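PDB 3UCJ: carbonic anhydrase from Coccomyxa sp. PA, which probably catalyses the reversible hydration of carbon dioxide to hydrogencarbonate, with one zinc ion bound per subunit. Local coordinates for residues Phe66-Val71 with Met83-Tyr88; Ile95-Val100 with Ser182-Val187; Gly72-Asn77 with Glu159-Asn164. All coordinates share one frame; numbering follows the deposited sequence.

In the fold
Following the chain from the N terminus, strand 65-70 carries Phe66-Asn70, Val71 leads into the loop Gly72-Asn77, and the chain returns as helix 80-92, where contact 1 closes a short strand-loop-helix connection. The chain then enters strand 97-103 and makes a long, mostly helical excursion. Helix 146-167 comes back first to the loop, closing contact 3, and strand 182-189 then pairs with 97-103 in contact 2. Contacts 1 and 2 follow in series, while contact 3 crosses both. Met83 of contact 1 packs on the loop of contact 3, Leu86 meets Ile98, and Val162 packs on Gly185, tying both helices to the central strands; contact 1 itself adds strand 65-70.

Contact 1: Phe66-Val71 with Met83-Tyr88. With AZM (5-acetamido-1,3,4-thiadiazole-2-sulfonamide), chain I; AZM (5-acetamido-1,3,4-thiadiazole-2-sulfonamide), chain D.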
loop_
_atom_site.group_PDB
_atom_site.type_symbol
_atom_site.label_atom_id
_atom_site.label_comp_id
_atom_site.label_asym_id
_atom_site.label_seq_id
_atom_site.Cartn_x
_atom_site.Cartn_y
_atom_site.Cartn_z
ATOM N N PHE A 66 8.770 15.818 14.738
ATOM C CA PHE A 66 7.858 14.764 14.367
ATOM C C PHE A 66 8.635 13.844 13.427
ATOM O O PHE A 66 9.328 14.313 12.587
ATOM C CB PHE A 66 6.698 15.387 13.634
ATOM C CG PHE A 66 5.448 14.568 13.598
ATOM C CD1 PHE A 66 4.437 14.787 14.491
ATOM C CD2 PHE A 66 5.249 13.653 12.619
ATOM C CE1 PHE A 66 3.291 14.105 14.423
ATOM C CE2 PHE A 66 4.106 12.957 12.557
ATOM C CZ PHE A 66 3.115 13.177 13.454
ATOM N N VAL A 67 8.481 12.538 13.574
ATOM C CA VAL A 67 9.345 11.591 12.901
ATOM C C VAL A 67 8.672 10.449 12.124
ATOM O O VAL A 67 7.851 9.776 12.639
ATOM C CB VAL A 67 10.316 10.982 13.896
ATOM C CG1 VAL A 67 11.097 9.901 13.265
ATOM C CG2 VAL A 67 11.223 12.042 14.468
ATOM N N GLN A 68 9.060 10.297 10.871
ATOM C CA GLN A 68 8.831 9.101 10.090
ATOM C C GLN A 68 10.166 8.390 9.875
ATOM O O GLN A 68 11.093 8.997 9.455
ATOM C CB GLN A 68 8.197 9.442 8.754
ATOM C CG GLN A 68 8.495 8.506 7.620
ATOM C CD GLN A 68 7.630 7.266 7.576
ATOM O OE1 GLN A 68 7.817 6.433 6.748
ATOM N NE2 GLN A 68 6.683 7.182 8.440
ATOM N N ARG A 69 10.233 7.098 10.159
ATOM C CA ARG A 69 11.504 6.407 9.892
ATOM C C ARG A 69 11.109 5.073 9.260
ATOM O O ARG A 69 10.204 4.421 9.733
ATOM C CB ARG A 69 12.253 6.129 11.218
ATOM C CG ARG A 69 13.051 7.410 11.648
ATOM C CD ARG A 69 13.653 7.112 13.023
ATOM N NE ARG A 69 14.735 6.086 12.983
ATOM C CZ ARG A 69 15.494 5.779 14.021
ATOM N NH1 ARG A 69 15.317 6.358 15.235
ATOM N NH2 ARG A 69 16.384 4.848 13.876
ATOM N N ASN A 70 11.723 4.809 8.111
ATOM C CA ASN A 70 11.442 3.518 7.412
ATOM C C ASN A 70 12.748 3.031 6.795
ATOM O O ASN A 70 13.756 3.755 6.789
ATOM C CB ASN A 70 10.329 3.752 6.329
ATOM C CG ASN A 70 10.784 4.707 5.204
ATOM O OD1 ASN A 70 11.770 4.474 4.478
ATOM N ND2 ASN A 70 10.012 5.774 5.003
ATOM N N VAL A 71 12.740 1.803 6.294
ATOM C CA VAL A 71 13.987 1.281 5.673
ATOM C C VAL A 71 14.396 2.027 4.424
ATOM O O VAL A 71 13.689 2.059 3.381
ATOM C CB VAL A 71 13.777 -0.286 5.384
ATOM C CG1 VAL A 71 14.872 -0.761 4.359
ATOM C CG2 VAL A 71 13.668 -1.079 6.699
ATOM N N MET A 83 3.042 9.188 3.803
ATOM C CA MET A 83 2.165 10.334 3.356
ATOM C C MET A 83 1.285 10.881 4.501
ATOM O O MET A 83 1.067 12.144 4.561
ATOM C CB MET A 83 1.328 9.953 2.163
ATOM C CG MET A 83 2.188 9.797 0.863
ATOM S SD MET A 83 2.762 11.460 0.347
ATOM C CE MET A 83 4.521 11.283 0.546
ATOM N N SER A 84 0.837 10.040 5.443
ATOM C CA SER A 84 0.060 10.491 6.640
ATOM C C SER A 84 0.894 11.356 7.590
ATOM O O SER A 84 0.444 12.376 8.099
ATOM C CB SER A 84 -0.481 9.258 7.418
ATOM O OG SER A 84 -1.554 8.900 6.627
ATOM N N CYS A 85 2.160 11.021 7.773
ATOM C CA CYS A 85 3.055 11.830 8.568
ATOM C C CYS A 85 3.268 13.172 7.878
ATOM O O CYS A 85 3.272 14.248 8.589
ATOM C CB CYS A 85 4.452 11.193 8.653
ATOM S SG CYS A 85 4.494 9.725 9.746
ATOM N N LEU A 86 3.454 13.146 6.568
ATOM C CA LEU A 86 3.580 14.397 5.793
ATOM C C LEU A 86 2.288 15.231 5.907
ATOM O O LEU A 86 2.343 16.470 6.172
ATOM C CB LEU A 86 3.879 14.099 4.317
ATOM C CG LEU A 86 4.439 15.112 3.337
ATOM C CD1 LEU A 86 5.692 15.904 3.924
ATOM C CD2 LEU A 86 4.763 14.347 2.033
ATOM N N GLU A 87 1.155 14.628 5.647
ATOM C CA GLU A 87 -0.125 15.392 5.602
ATOM C C GLU A 87 -0.455 15.960 7.008
ATOM O O GLU A 87 -0.741 17.192 7.142
ATOM C CB GLU A 87 -1.290 14.493 5.207
ATOM C CG GLU A 87 -2.593 15.267 5.100
ATOM C CD GLU A 87 -3.761 14.363 4.670
ATOM O OE1 GLU A 87 -4.299 13.739 5.578
ATOM O OE2 GLU A 87 -4.203 14.356 3.505
ATOM N N TYR A 88 -0.350 15.155 8.054
ATOM C CA TYR A 88 -0.672 15.635 9.404
ATOM C C TYR A 88 0.226 16.834 9.851
ATOM O O TYR A 88 -0.291 17.853 10.380
ATOM C CB TYR A 88 -0.684 14.510 10.457
ATOM C CG TYR A 88 -1.092 15.095 11.804
ATOM C CD1 TYR A 88 -2.396 15.563 11.973
ATOM C CD2 TYR A 88 -0.178 15.219 12.823
ATOM C CE1 TYR A 88 -2.811 16.163 13.206
ATOM C CE2 TYR A 88 -0.567 15.770 14.076
ATOM C CZ TYR A 88 -1.924 16.279 14.209
ATOM O OH TYR A 88 -2.266 16.844 15.442
HETATM C C1 AZM I . -1.325 12.625 15.922
HETATM C C2 AZM I . -3.343 13.380 14.817
HETATM C C3 AZM I . -4.866 12.812 13.100
HETATM C C4 AZM I . -6.014 13.178 12.202
HETATM N N1 AZM I . 0.014 11.577 18.017
HETATM N N2 AZM I . -3.127 14.046 15.932
HETATM N N3 AZM I . -1.873 13.656 16.620
HETATM N N4 AZM I . -4.512 13.599 14.126
HETATM O O1 AZM I . 1.135 13.017 16.348
HETATM O O2 AZM I . 0.140 10.842 15.519
HETATM O O3 AZM I . -4.273 11.751 12.880
HETATM S S1 AZM I . 0.160 11.977 16.507
HETATM S S2 AZM I . -2.181 12.187 14.500
HETATM C C1 AZM D . 19.402 -1.618 6.436
HETATM C C2 AZM D . 19.313 -3.557 4.997
HETATM C C3 AZM D . 18.053 -4.729 3.344
HETATM C C4 AZM D . 17.784 -6.063 2.674
HETATM N N1 AZM D . 20.018 1.032 6.979
HETATM N N2 AZM D . 20.531 -3.384 5.612
HETATM N N3 AZM D . 20.601 -2.198 6.514
HETATM N N4 AZM D . 19.199 -4.580 4.013
HETATM O O1 AZM D . 18.942 -0.420 8.710
HETATM O O2 AZM D . 17.816 0.235 6.682
HETATM O O3 AZM D . 17.235 -3.771 3.308
HETATM S S1 AZM D . 19.082 -0.180 7.372
HETATM S S2 AZM D . 18.149 -2.397 5.442
#
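Strand 65-70 and helix 80-92 form the first half of a beta-alpha-beta crossover in the mixed sheet of this beta-class carbonic anhydrase. The axes of 66-70 and 83-88 run nearly antiparallel and approach to 8.8 Å. In the middle, Cys85 SG, anti to its carbonyl carbon, tucks under Gln68, lying 3.8 Å from Gln68 CB and 3.6 Å from Gln68 NE2. The Gln68 chain bends at chi2 (83°), and its OE1 takes a nearly straight bond from Asn70 ND2 (2.9 Å), in the carbonyl plane and on a lone pair.

At one end the Phe66 and Tyr88 side chains cross at about a right angle, with Phe66 CZ 3.9 Å from Tyr88 CD2. With Gln38 they form the pocket of one acetazolamide (chain I). Its sulfonamide O1 lies at the edge of the Phe66 ring, 3.1 Å from Phe66 CE1, and its thiadiazole covers one face of Tyr88, C2 standing 3.2 Å above the ring plane toward the rim. At the far end Val71 CG1 lies 3.8 Å from S2 of the other acetazolamide (chain D), in the pocket that includes the zinc ligands.

Between the two segments the contact is thus van der Waals; the polar links of Gln68 run to Asn70, to Asn81 at the start of the same helix, and to Asn81 of the second subunit, fixing both ends of its amide.

Contact 2: Ile95-Val100 with Ser182-Val187; sequences IKHILV and SVHGIV
His97-Val100 and Ser182-Val187 lie side by side as parallel strands, with axes 4.7 Å apart and 19° between their directions, and five backbone hydrogen bonds join the two segments. Ile98 and Val100 each use both N and O: Ile98 N bonds to Ser182 O (2.8 Å) and Ile98 O receives His184 N nearly along its C=O axis. Val100 N then bonds to His184 O, and Val100 O takes the straightest bond of the ladder from Ile186 N (3.0 Å). At the start, Ser182 N reaches Lys96 O.

On the sheet face of His97 and Leu99, Ser182 OG sits between two histidines. It takes the crowded position between its own N and carbonyl carbon (chi1 67°), at the edge of the His97 ring, and bridges the pair by two short hydrogen bonds, 2.8 Å from Ser182 OG to His97 ND1 and 2.7 Å from Ser182 OG to His184 NE2. The two imidazole planes stand at 74° to each other. Both strands belong to the interior of the five-stranded mixed sheet, 97-103 beside 42-47 and 182-189 beside 194-202, and Thr6, Ala7 and Leu9 of the second subunit pack over this histidine face.

Further along it, the Leu99 and His184 side chains cross obliquely, Leu99 CD2 4.0 Å from His184 CB. The other face carries Ile98, Val100 and Val183 beneath helix 146-167. There Val100 CG2 meets Val183 CG1 at 4.2 Å, the two side chains lying alongside and pointing the same way, while Ile98 and Val183 both touch Val165 of that helix.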
loop_
_atom_site.group_PDB
_atom_site.type_symbol
_atom_site.label_atom_id
_atom_site.label_comp_id
_atom_site.label_asym_id
_atom_site.label_seq_id
_atom_site.Cartn_x
_atom_site.Cartn_y
_atom_site.Cartn_z
ATOM N N ILE A 95 4.095 22.580 10.389
ATOM C CA ILE A 95 5.499 22.585 10.662
ATOM C C ILE A 95 6.079 23.519 9.586
ATOM O O ILE A 95 5.424 23.763 8.531
ATOM C CB ILE A 95 6.152 21.130 10.400
ATOM C CG1 ILE A 95 5.660 20.694 9.016
ATOM C CG2 ILE A 95 5.891 20.231 11.587
ATOM C CD1 ILE A 95 6.761 19.847 8.293
ATOM N N LYS A 96 7.311 23.965 9.811
ATOM C CA LYS A 96 8.016 24.864 8.894
ATOM C C LYS A 96 9.099 24.237 8.036
ATOM O O LYS A 96 9.387 24.776 6.957
ATOM C CB LYS A 96 8.696 25.978 9.749
ATOM C CG LYS A 96 7.616 26.846 10.496
ATOM C CD LYS A 96 8.313 28.059 11.198
ATOM C CE LYS A 96 7.268 28.857 11.935
ATOM N NZ LYS A 96 8.026 29.593 12.982
ATOM N N HIS A 97 9.693 23.142 8.511
ATOM C CA HIS A 97 10.880 22.571 7.863
ATOM C C HIS A 97 10.737 21.007 7.792
ATOM O O HIS A 97 10.450 20.373 8.814
ATOM C CB HIS A 97 12.134 22.855 8.681
ATOM C CG HIS A 97 12.241 24.275 9.168
ATOM N ND1 HIS A 97 12.268 25.358 8.295
ATOM C CD2 HIS A 97 12.289 24.795 10.434
ATOM C CE1 HIS A 97 12.361 26.483 9.009
ATOM N NE2 HIS A 97 12.396 26.174 10.302
ATOM N N ILE A 98 11.133 20.443 6.663
ATOM C CA ILE A 98 11.084 18.937 6.541
ATOM C C ILE A 98 12.556 18.538 6.255
ATOM O O ILE A 98 13.147 19.043 5.308
ATOM C CB ILE A 98 10.233 18.565 5.372
ATOM C CG1 ILE A 98 8.753 18.922 5.584
ATOM C CG2 ILE A 98 10.382 17.008 5.196
ATOM C CD1 ILE A 98 7.927 18.909 4.327
ATOM N N LEU A 99 13.115 17.703 7.102
ATOM C CA LEU A 99 14.472 17.247 6.976
ATOM C C LEU A 99 14.378 15.840 6.342
ATOM O O LEU A 99 13.712 14.977 6.914
ATOM C CB LEU A 99 15.031 17.099 8.363
ATOM C CG LEU A 99 15.043 18.339 9.316
ATOM C CD1 LEU A 99 15.499 17.954 10.716
ATOM C CD2 LEU A 99 15.936 19.403 8.610
ATOM N N VAL A 100 15.003 15.640 5.174
ATOM C CA VAL A 100 15.034 14.322 4.553
ATOM C C VAL A 100 16.430 13.883 4.759
ATOM O O VAL A 100 17.347 14.420 4.117
ATOM C CB VAL A 100 14.701 14.467 3.046
ATOM C CG1 VAL A 100 14.792 13.044 2.252
ATOM C CG2 VAL A 100 13.327 15.099 2.880
ATOM N N SER A 182 9.949 24.686 4.166
ATOM C CA SER A 182 11.204 24.374 3.534
ATOM C C SER A 182 11.548 22.836 3.596
ATOM O O SER A 182 11.124 22.162 4.515
ATOM C CB SER A 182 12.316 25.144 4.227
ATOM O OG SER A 182 12.549 24.743 5.557
ATOM N N VAL A 183 12.390 22.386 2.670
ATOM C CA VAL A 183 12.745 20.926 2.524
ATOM C C VAL A 183 14.264 20.904 2.403
ATOM O O VAL A 183 14.864 21.769 1.712
ATOM C CB VAL A 183 12.063 20.361 1.299
ATOM C CG1 VAL A 183 12.373 18.798 1.177
ATOM C CG2 VAL A 183 10.514 20.605 1.358
ATOM N N HIS A 184 14.879 20.045 3.202
ATOM C CA HIS A 184 16.329 19.910 3.364
ATOM C C HIS A 184 16.859 18.540 3.085
ATOM O O HIS A 184 16.383 17.554 3.717
ATOM C CB HIS A 184 16.672 20.285 4.788
ATOM C CG HIS A 184 16.074 21.607 5.194
ATOM N ND1 HIS A 184 16.756 22.805 5.070
ATOM C CD2 HIS A 184 14.818 21.925 5.606
ATOM C CE1 HIS A 184 15.976 23.797 5.465
ATOM N NE2 HIS A 184 14.790 23.299 5.779
ATOM N N GLY A 185 17.820 18.440 2.166
ATOM C CA GLY A 185 18.494 17.186 1.975
ATOM C C GLY A 185 19.714 17.071 2.838
ATOM O O GLY A 185 20.660 17.861 2.656
ATOM N N ILE A 186 19.742 16.154 3.795
ATOM C CA ILE A 186 20.903 15.992 4.659
ATOM C C ILE A 186 21.315 14.527 4.749
ATOM O O ILE A 186 20.548 13.590 4.331
ATOM C CB ILE A 186 20.625 16.537 6.078
ATOM C CG1 ILE A 186 19.344 15.881 6.687
ATOM C CG2 ILE A 186 20.405 17.998 6.040
ATOM C CD1 ILE A 186 19.205 16.129 8.251
ATOM N N VAL A 187 22.526 14.294 5.261
ATOM C CA VAL A 187 23.033 12.927 5.357
ATOM C C VAL A 187 23.823 12.774 6.684
ATOM O O VAL A 187 24.468 13.745 7.130
ATOM C CB VAL A 187 23.892 12.571 4.106
ATOM C CG1 VAL A 187 25.166 13.481 4.040
ATOM C CG2 VAL A 187 24.238 11.127 4.155
#

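Contact 3: Gly72-Asn77 with Glu159-Asn164; sequences GNLVSN and EAQVFN
Gly72 lies in the loop that follows strand 65-70, with a positive phi of 83°; it touches the acetazolamide at the zinc site, and its carbonyl oxygen is bonded by Asn157 ND2, one turn before Gln161 on helix 146-167. Asn73 follows in a left-handed backbone conformation (phi 53°), which leaves its carbonyl oxygen against the aliphatic part of Gln161, 3.3 Å from Gln161 CG. This buried oxygen finds no polar partner in the model. Leu74 turns its CB away from the helix, but its CD2 still lies 3.8 Å from Gln161 NE2, the amide nitrogen that Asn157 OD1 holds from within the helix.

At Val75 the backbone makes the direct bond: Val75 N donates to Gln161 OE1 (2.9 Å), approaching from above the carbonyl plane rather than along a lone pair. The bend of Gln161 at chi2 (-46°) brings OE1 to this place, and Asn164 ND2, one helical turn on, donates to the same oxygen at 3.0 Å, so two N-H groups grip it. The Val75 and Asn164 side chains slide past each other in opposite directions, Val75 CG1 4.0 Å from Asn164 CB. Asn77 ends the walk through water: its OD1 and Asn164 O each accept a hydrogen from one molecule, 2.7 Å from Asn77 OD1, while Asn77 ND2 bonds Ser128 of the third subunit.

The loop so held against helix 146-167 borders the beta-class carbonic anhydrase zinc site of Cys47, His103 and Cys106, with the Asn73 side chain about 5 Å from the metal, probably in its second shell.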
loop_
_atom_site.group_PDB
_atom_site.type_symbol
_atom_site.label_atom_id
_atom_site.label_comp_id
_atom_site.label_asym_id
_atom_site.label_seq_id
_atom_site.Cartn_x
_atom_site.Cartn_y
_atom_site.Cartn_z
ATOM N N GLY A 72 15.571 2.680 4.480
ATOM C CA GLY A 72 15.982 3.501 3.358
ATOM C C GLY A 72 15.436 4.927 3.257
ATOM O O GLY A 72 15.704 5.565 2.288
ATOM N N ASN A 73 14.644 5.447 4.228
ATOM C CA ASN A 73 14.223 6.807 4.180
ATOM C C ASN A 73 13.552 7.200 2.873
ATOM O O ASN A 73 13.837 8.198 2.235
ATOM C CB ASN A 73 15.330 7.819 4.656
ATOM C CG ASN A 73 16.655 7.748 3.883
ATOM O OD1 ASN A 73 17.628 7.106 4.348
ATOM N ND2 ASN A 73 16.745 8.482 2.799
ATOM N N LEU A 74 12.592 6.378 2.489
ATOM C CA LEU A 74 11.982 6.519 1.195
ATOM C C LEU A 74 10.636 7.296 1.337
ATOM O O LEU A 74 9.943 7.131 2.307
ATOM C CB LEU A 74 11.577 5.130 0.711
ATOM C CG LEU A 74 12.819 4.203 0.504
ATOM C CD1 LEU A 74 12.250 2.970 -0.161
ATOM C CD2 LEU A 74 13.818 4.772 -0.528
ATOM N N VAL A 75 10.296 8.014 0.299
ATOM C CA VAL A 75 9.047 8.820 0.270
ATOM C C VAL A 75 8.344 8.520 -1.031
ATOM O O VAL A 75 8.855 8.828 -2.141
ATOM C CB VAL A 75 9.436 10.338 0.309
ATOM C CG1 VAL A 75 8.151 11.269 0.167
ATOM C CG2 VAL A 75 10.213 10.625 1.545
ATOM N N SER A 76 7.122 7.946 -0.962
ATOM C CA SER A 76 6.392 7.753 -2.143
ATOM C C SER A 76 4.963 8.288 -1.908
ATOM O O SER A 76 4.415 8.065 -0.830
ATOM C CB SER A 76 6.200 6.208 -2.344
ATOM O OG SER A 76 5.272 5.988 -3.407
ATOM N N ASN A 77 4.361 8.850 -2.972
ATOM C CA ASN A 77 2.953 9.343 -2.922
ATOM C C ASN A 77 2.002 8.203 -2.674
ATOM O O ASN A 77 0.884 8.406 -2.106
ATOM C CB ASN A 77 2.579 9.901 -4.273
ATOM C CG ASN A 77 3.273 11.271 -4.603
ATOM O OD1 ASN A 77 3.828 11.960 -3.735
ATOM N ND2 ASN A 77 3.221 11.609 -5.873
ATOM N N GLU A 159 18.831 12.904 -2.645
ATOM C CA GLU A 159 18.325 13.848 -3.613
ATOM C C GLU A 159 16.984 13.457 -4.178
ATOM O O GLU A 159 16.119 14.318 -4.407
ATOM C CB GLU A 159 19.335 14.108 -4.793
ATOM C CG GLU A 159 18.699 15.227 -5.674
ATOM C CD GLU A 159 19.591 15.857 -6.755
ATOM O OE1 GLU A 159 20.780 15.429 -6.871
ATOM O OE2 GLU A 159 19.040 16.716 -7.501
ATOM N N ALA A 160 16.796 12.168 -4.503
ATOM C CA ALA A 160 15.541 11.760 -5.098
ATOM C C ALA A 160 14.416 11.923 -4.063
ATOM O O ALA A 160 13.304 12.270 -4.457
ATOM C CB ALA A 160 15.642 10.259 -5.467
ATOM N N GLN A 161 14.703 11.641 -2.782
ATOM C CA GLN A 161 13.625 11.660 -1.778
ATOM C C GLN A 161 13.303 13.125 -1.479
ATOM O O GLN A 161 12.135 13.468 -1.255
ATOM C CB GLN A 161 13.937 10.846 -0.500
ATOM C CG GLN A 161 14.271 9.358 -0.806
ATOM C CD GLN A 161 13.287 8.667 -1.805
ATOM O OE1 GLN A 161 12.053 8.910 -1.759
ATOM N NE2 GLN A 161 13.852 7.799 -2.755
ATOM N N VAL A 162 14.292 13.999 -1.593
ATOM C CA VAL A 162 13.968 15.449 -1.503
ATOM C C VAL A 162 13.075 15.864 -2.605
ATOM O O VAL A 162 12.049 16.602 -2.371
ATOM C CB VAL A 162 15.266 16.340 -1.463
ATOM C CG1 VAL A 162 14.919 17.829 -1.757
ATOM C CG2 VAL A 162 15.919 16.142 -0.138
ATOM N N PHE A 163 13.360 15.407 -3.834
ATOM C CA PHE A 163 12.457 15.735 -4.941
ATOM C C PHE A 163 11.044 15.179 -4.690
ATOM O O PHE A 163 9.989 15.863 -4.926
ATOM C CB PHE A 163 13.021 15.128 -6.291
ATOM C CG PHE A 163 12.178 15.460 -7.492
ATOM C CD1 PHE A 163 12.564 16.533 -8.317
ATOM C CD2 PHE A 163 11.067 14.689 -7.860
ATOM C CE1 PHE A 163 11.849 16.872 -9.453
ATOM C CE2 PHE A 163 10.272 15.028 -9.041
ATOM C CZ PHE A 163 10.666 16.146 -9.828
ATOM N N ASN A 164 10.997 13.938 -4.191
ATOM C CA ASN A 164 9.656 13.360 -3.950
ATOM C C ASN A 164 8.852 14.172 -2.902
ATOM O O ASN A 164 7.652 14.336 -3.053
ATOM C CB ASN A 164 9.795 11.894 -3.466
ATOM C CG ASN A 164 10.202 10.984 -4.647
ATOM O OD1 ASN A 164 10.017 11.394 -5.784
ATOM N ND2 ASN A 164 10.890 9.863 -4.386
HETATM O O HOH W 1 6.303 12.591 -4.566
#